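Local coordinates for protein aminotransferase, class I and II (Erwinia tasmaniensis, PDB 5Z0Q) that belongs to the class I and II aminotransferase family and binds pyridoxal-5'-phosphate, at residues F111-Y125 with N165-P177. Numbering follows the deposited sequence.
With PLP (pyridoxal-5'-phosphate), chain M.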
# COMPACT_ATOMS: atom_id res chain seq x y z
N PHE A 111 -2.40 17.13 10.07
CA PHE A 111 -2.26 17.86 11.33
C PHE A 111 -1.52 19.18 11.17
O PHE A 111 -1.13 19.79 12.17
CB PHE A 111 -1.55 16.98 12.36
CG PHE A 111 -2.23 15.67 12.61
CD1 PHE A 111 -3.62 15.58 12.61
CD2 PHE A 111 -1.50 14.52 12.83
CE1 PHE A 111 -4.25 14.37 12.84
CE2 PHE A 111 -2.12 13.31 13.06
CZ PHE A 111 -3.50 13.23 13.06
N THR A 112 -1.31 19.64 9.93
CA THR A 112 -0.59 20.87 9.66
C THR A 112 -1.26 21.59 8.50
O THR A 112 -1.89 20.96 7.65
CB THR A 112 0.89 20.60 9.34
OG1 THR A 112 1.40 19.59 10.22
CG2 THR A 112 1.72 21.86 9.51
N GLU A 113 -1.13 22.91 8.48
CA GLU A 113 -1.64 23.74 7.40
C GLU A 113 -0.49 24.49 6.75
O GLU A 113 0.66 24.43 7.19
CB GLU A 113 -2.72 24.69 7.93
CG GLU A 113 -4.06 24.00 8.16
CD GLU A 113 -4.85 24.62 9.29
OE1 GLU A 113 -4.37 25.61 9.88
OE2 GLU A 113 -5.95 24.11 9.60
N ALA A 114 -0.82 25.21 5.67
CA ALA A 114 0.22 25.80 4.82
C ALA A 114 1.11 26.77 5.59
O ALA A 114 2.32 26.80 5.38
CB ALA A 114 -0.43 26.50 3.62
N HIS A 115 0.52 27.56 6.48
CA HIS A 115 1.29 28.54 7.24
C HIS A 115 2.00 27.95 8.45
O HIS A 115 2.78 28.66 9.09
CB HIS A 115 0.37 29.69 7.69
CG HIS A 115 -0.70 29.25 8.63
ND1 HIS A 115 -1.79 28.51 8.23
CD2 HIS A 115 -0.86 29.45 9.96
CE1 HIS A 115 -2.58 28.28 9.27
NE2 HIS A 115 -2.03 28.84 10.33
N GLN A 116 1.74 26.69 8.77
CA GLN A 116 2.31 26.06 9.96
C GLN A 116 3.50 25.17 9.58
O GLN A 116 3.62 24.70 8.45
CB GLN A 116 1.25 25.24 10.69
CG GLN A 116 0.13 26.09 11.29
CD GLN A 116 -0.96 25.26 11.93
OE1 GLN A 116 -1.27 24.16 11.47
NE2 GLN A 116 -1.56 25.79 12.99
N SER A 117 4.37 24.96 10.56
CA SER A 117 5.63 24.25 10.36
C SER A 117 5.70 23.02 11.25
O SER A 117 4.87 22.81 12.14
CB SER A 117 6.83 25.17 10.63
OG SER A 117 6.88 25.55 11.99
N THR A 118 6.72 22.20 11.00
CA THR A 118 7.00 21.02 11.78
C THR A 118 8.35 21.16 12.48
O THR A 118 9.22 21.93 12.04
CB THR A 118 7.00 19.75 10.92
OG1 THR A 118 8.05 19.84 9.94
CG2 THR A 118 5.67 19.59 10.20
N VAL A 119 8.52 20.42 13.57
CA VAL A 119 9.76 20.41 14.34
C VAL A 119 10.22 18.98 14.52
O VAL A 119 9.41 18.09 14.83
CB VAL A 119 9.59 21.09 15.71
CG1 VAL A 119 10.94 21.26 16.40
CG2 VAL A 119 8.90 22.43 15.57
N SER A 120 11.51 18.74 14.32
CA SER A 120 12.10 17.43 14.56
C SER A 120 13.57 17.62 14.91
O SER A 120 14.08 18.74 14.95
CB SER A 120 11.94 16.51 13.35
OG SER A 120 12.87 16.85 12.33
N ALA A 121 14.24 16.51 15.17
CA ALA A 121 15.67 16.52 15.43
C ALA A 121 16.44 16.37 14.13
O ALA A 121 15.89 15.98 13.09
CB ALA A 121 16.05 15.41 16.41
N THR A 122 17.74 16.69 14.18
CA THR A 122 18.64 16.45 13.07
C THR A 122 19.95 15.96 13.68
O THR A 122 20.45 16.55 14.65
CB THR A 122 18.87 17.70 12.20
OG1 THR A 122 19.93 17.44 11.27
CG2 THR A 122 19.22 18.91 13.06
N PRO A 123 20.53 14.86 13.15
CA PRO A 123 20.02 14.07 12.03
C PRO A 123 18.80 13.25 12.40
O PRO A 123 18.48 13.14 13.58
CB PRO A 123 21.20 13.16 11.68
CG PRO A 123 21.89 12.97 12.99
CD PRO A 123 21.77 14.29 13.71
N ILE A 124 18.12 12.68 11.40
CA ILE A 124 16.89 11.93 11.65
C ILE A 124 16.54 11.11 10.41
O ILE A 124 17.15 11.29 9.35
CB ILE A 124 15.74 12.88 12.03
CG1 ILE A 124 14.66 12.15 12.84
CG2 ILE A 124 15.14 13.54 10.79
CD1 ILE A 124 13.58 13.05 13.38
N TYR A 125 15.58 10.21 10.55
CA TYR A 125 15.06 9.44 9.42
C TYR A 125 14.65 10.40 8.30
O TYR A 125 13.86 11.33 8.55
CB TYR A 125 13.88 8.59 9.89
CG TYR A 125 13.35 7.59 8.88
CD1 TYR A 125 14.20 6.75 8.19
CD2 TYR A 125 11.98 7.47 8.66
CE1 TYR A 125 13.72 5.83 7.28
CE2 TYR A 125 11.49 6.55 7.76
CZ TYR A 125 12.36 5.73 7.07
OH TYR A 125 11.87 4.81 6.17
N ASN A 165 4.72 29.60 14.28
CA ASN A 165 4.01 28.82 13.27
C ASN A 165 4.08 27.32 13.52
O ASN A 165 3.38 26.56 12.85
CB ASN A 165 4.58 29.12 11.88
CG ASN A 165 4.21 30.50 11.39
OD1 ASN A 165 3.83 31.38 12.17
ND2 ASN A 165 4.31 30.71 10.08
N GLU A 166 4.91 26.87 14.46
CA GLU A 166 5.10 25.45 14.68
C GLU A 166 3.80 24.80 15.17
O GLU A 166 3.03 25.41 15.91
CB GLU A 166 6.22 25.22 15.70
CG GLU A 166 7.61 25.65 15.22
CD GLU A 166 7.78 27.15 15.13
OE1 GLU A 166 8.13 27.66 14.04
OE2 GLU A 166 7.57 27.83 16.16
N LYS A 167 3.57 23.56 14.73
CA LYS A 167 2.29 22.91 15.00
C LYS A 167 2.45 21.42 15.27
O LYS A 167 1.75 20.87 16.13
CB LYS A 167 1.34 23.13 13.82
CG LYS A 167 -0.02 22.48 13.97
CD LYS A 167 -0.74 22.97 15.22
CE LYS A 167 -2.25 22.94 15.02
NZ LYS A 167 -2.72 21.65 14.46
N LEU A 168 3.35 20.75 14.56
CA LEU A 168 3.50 19.30 14.64
C LEU A 168 4.94 18.96 15.02
O LEU A 168 5.88 19.34 14.31
CB LEU A 168 3.12 18.64 13.31
CG LEU A 168 3.21 17.11 13.24
CD1 LEU A 168 2.34 16.47 14.30
CD2 LEU A 168 2.81 16.63 11.85
N LEU A 169 5.10 18.23 16.12
CA LEU A 169 6.41 17.79 16.59
C LEU A 169 6.63 16.35 16.16
O LEU A 169 5.85 15.46 16.51
CB LEU A 169 6.51 17.92 18.11
CG LEU A 169 7.78 17.34 18.75
CD1 LEU A 169 9.01 18.09 18.27
CD2 LEU A 169 7.68 17.37 20.27
N LEU A 170 7.70 16.12 15.40
CA LEU A 170 8.03 14.80 14.88
C LEU A 170 9.15 14.20 15.73
O LEU A 170 10.29 14.67 15.69
CB LEU A 170 8.45 14.88 13.42
CG LEU A 170 7.43 15.50 12.46
CD1 LEU A 170 7.96 15.50 11.04
CD2 LEU A 170 6.10 14.76 12.53
N LEU A 171 8.82 13.17 16.51
CA LEU A 171 9.77 12.49 17.37
C LEU A 171 10.11 11.12 16.82
O LEU A 171 9.41 10.58 15.95
CB LEU A 171 9.23 12.36 18.80
CG LEU A 171 8.97 13.66 19.56
CD1 LEU A 171 8.48 13.36 20.97
CD2 LEU A 171 10.21 14.53 19.59
N CYS A 172 11.19 10.54 17.34
CA CYS A 172 11.66 9.23 16.89
C CYS A 172 12.32 8.55 18.08
O CYS A 172 13.43 8.92 18.47
CB CYS A 172 12.63 9.37 15.72
SG CYS A 172 13.17 7.81 14.99
N ASN A 173 11.63 7.56 18.66
CA ASN A 173 12.12 6.87 19.84
C ASN A 173 11.85 5.37 19.73
O ASN A 173 10.69 4.95 19.76
CB ASN A 173 11.46 7.43 21.10
CG ASN A 173 11.93 6.75 22.37
OD1 ASN A 173 13.03 6.18 22.41
ND2 ASN A 173 11.11 6.80 23.41
N PRO A 174 12.89 4.53 19.60
CA PRO A 174 14.32 4.86 19.54
C PRO A 174 14.68 5.66 18.29
O PRO A 174 13.99 5.56 17.27
CB PRO A 174 15.01 3.49 19.52
CG PRO A 174 13.99 2.54 20.05
CD PRO A 174 12.68 3.07 19.58
N HIS A 175 15.75 6.44 18.36
CA HIS A 175 16.05 7.43 17.34
C HIS A 175 16.88 6.83 16.22
O HIS A 175 17.94 6.25 16.46
CB HIS A 175 16.79 8.63 17.95
CG HIS A 175 17.03 9.74 16.98
ND1 HIS A 175 18.07 9.71 16.07
CD2 HIS A 175 16.37 10.90 16.77
CE1 HIS A 175 18.03 10.82 15.34
NE2 HIS A 175 17.01 11.55 15.75
N ASN A 176 16.39 6.98 14.99
CA ASN A 176 17.13 6.69 13.77
C ASN A 176 17.77 7.97 13.27
O ASN A 176 17.07 8.97 13.08
CB ASN A 176 16.20 6.12 12.71
CG ASN A 176 16.94 5.53 11.53
OD1 ASN A 176 18.01 4.93 11.68
ND2 ASN A 176 16.38 5.68 10.34
N PRO A 177 19.09 8.00 13.01
CA PRO A 177 20.04 6.89 13.00
C PRO A 177 20.89 6.73 14.27
O PRO A 177 21.66 5.77 14.35
CB PRO A 177 20.95 7.25 11.83
CG PRO A 177 21.02 8.76 11.92
CD PRO A 177 19.70 9.23 12.48
N1 PLP M . 10.65 4.57 10.52
C2 PLP M . 12.00 4.54 10.80
C2A PLP M . 12.58 5.51 11.79
C3 PLP M . 12.82 3.61 10.17
O3 PLP M . 14.16 3.59 10.45
C4 PLP M . 12.28 2.72 9.25
C4A PLP M . 13.13 1.61 8.71
C5 PLP M . 10.92 2.76 8.97
C6 PLP M . 10.11 3.68 9.60
C5A PLP M . 10.35 1.78 7.97
O4P PLP M . 9.14 2.26 7.42
P PLP M . 8.51 1.53 6.14
O1P PLP M . 9.57 1.35 5.08
O2P PLP M . 7.37 2.35 5.58
O3P PLP M . 7.99 0.18 6.57
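Leu170 N points almost straight at Val119 O, making a 2.7 Å hydrogen bond with an N-H...O angle of 176°. Val119 N in turn donates to Leu168 O at 2.9 Å, so Val119 is held through both its N and its O by residues flanking Leu169. One register step is lost between Ser117 and Thr118: Lys167 is the extra residue of a beta bulge, its N bonded to Ser117 O at 3.0 Å. With its CG anti to the backbone N and the chain bent at the next bond, Lys167 lays its methylenes against the Gln116 amide, CG lying 3.3 Å from Gln116 OE1. The same oxygen accepts a hydrogen bond from Glu113 N, within the type I turn from Glu113 to Gln116, while Lys167 NZ makes a weak bond to Phe111 O. Strands 117-122 and 166-172 are parallel neighbours inside the mixed sheet of the large domain, as in fold type I PLP enzymes; strand 139-146 follows on beyond 117-122, and 200-204 beyond 166-172. Thr118 and Leu168 lie side by side on one face of the sheet; on the other, Val119 CG2 meets Glu166 CG and Val119 CB meets Leu169 CD1. Past the strands both segments run on to pyridoxal-5'-phosphate. Tyr125, CG anti to its N (chi1 -172°), brings one ring face over the pyridine, PLP C2 standing 3.6 Å above the plane of the Tyr125 ring. Beside it, the Asn176 amide is tilted 45° from that ring and places ND2 3.1 Å from PLP O3, while Asn176 OD1 has a weak bond from Arg364. Cys172 SG accepts Asn176 N at 3.3 Å, closing the loop that carries Asn176 to the pocket.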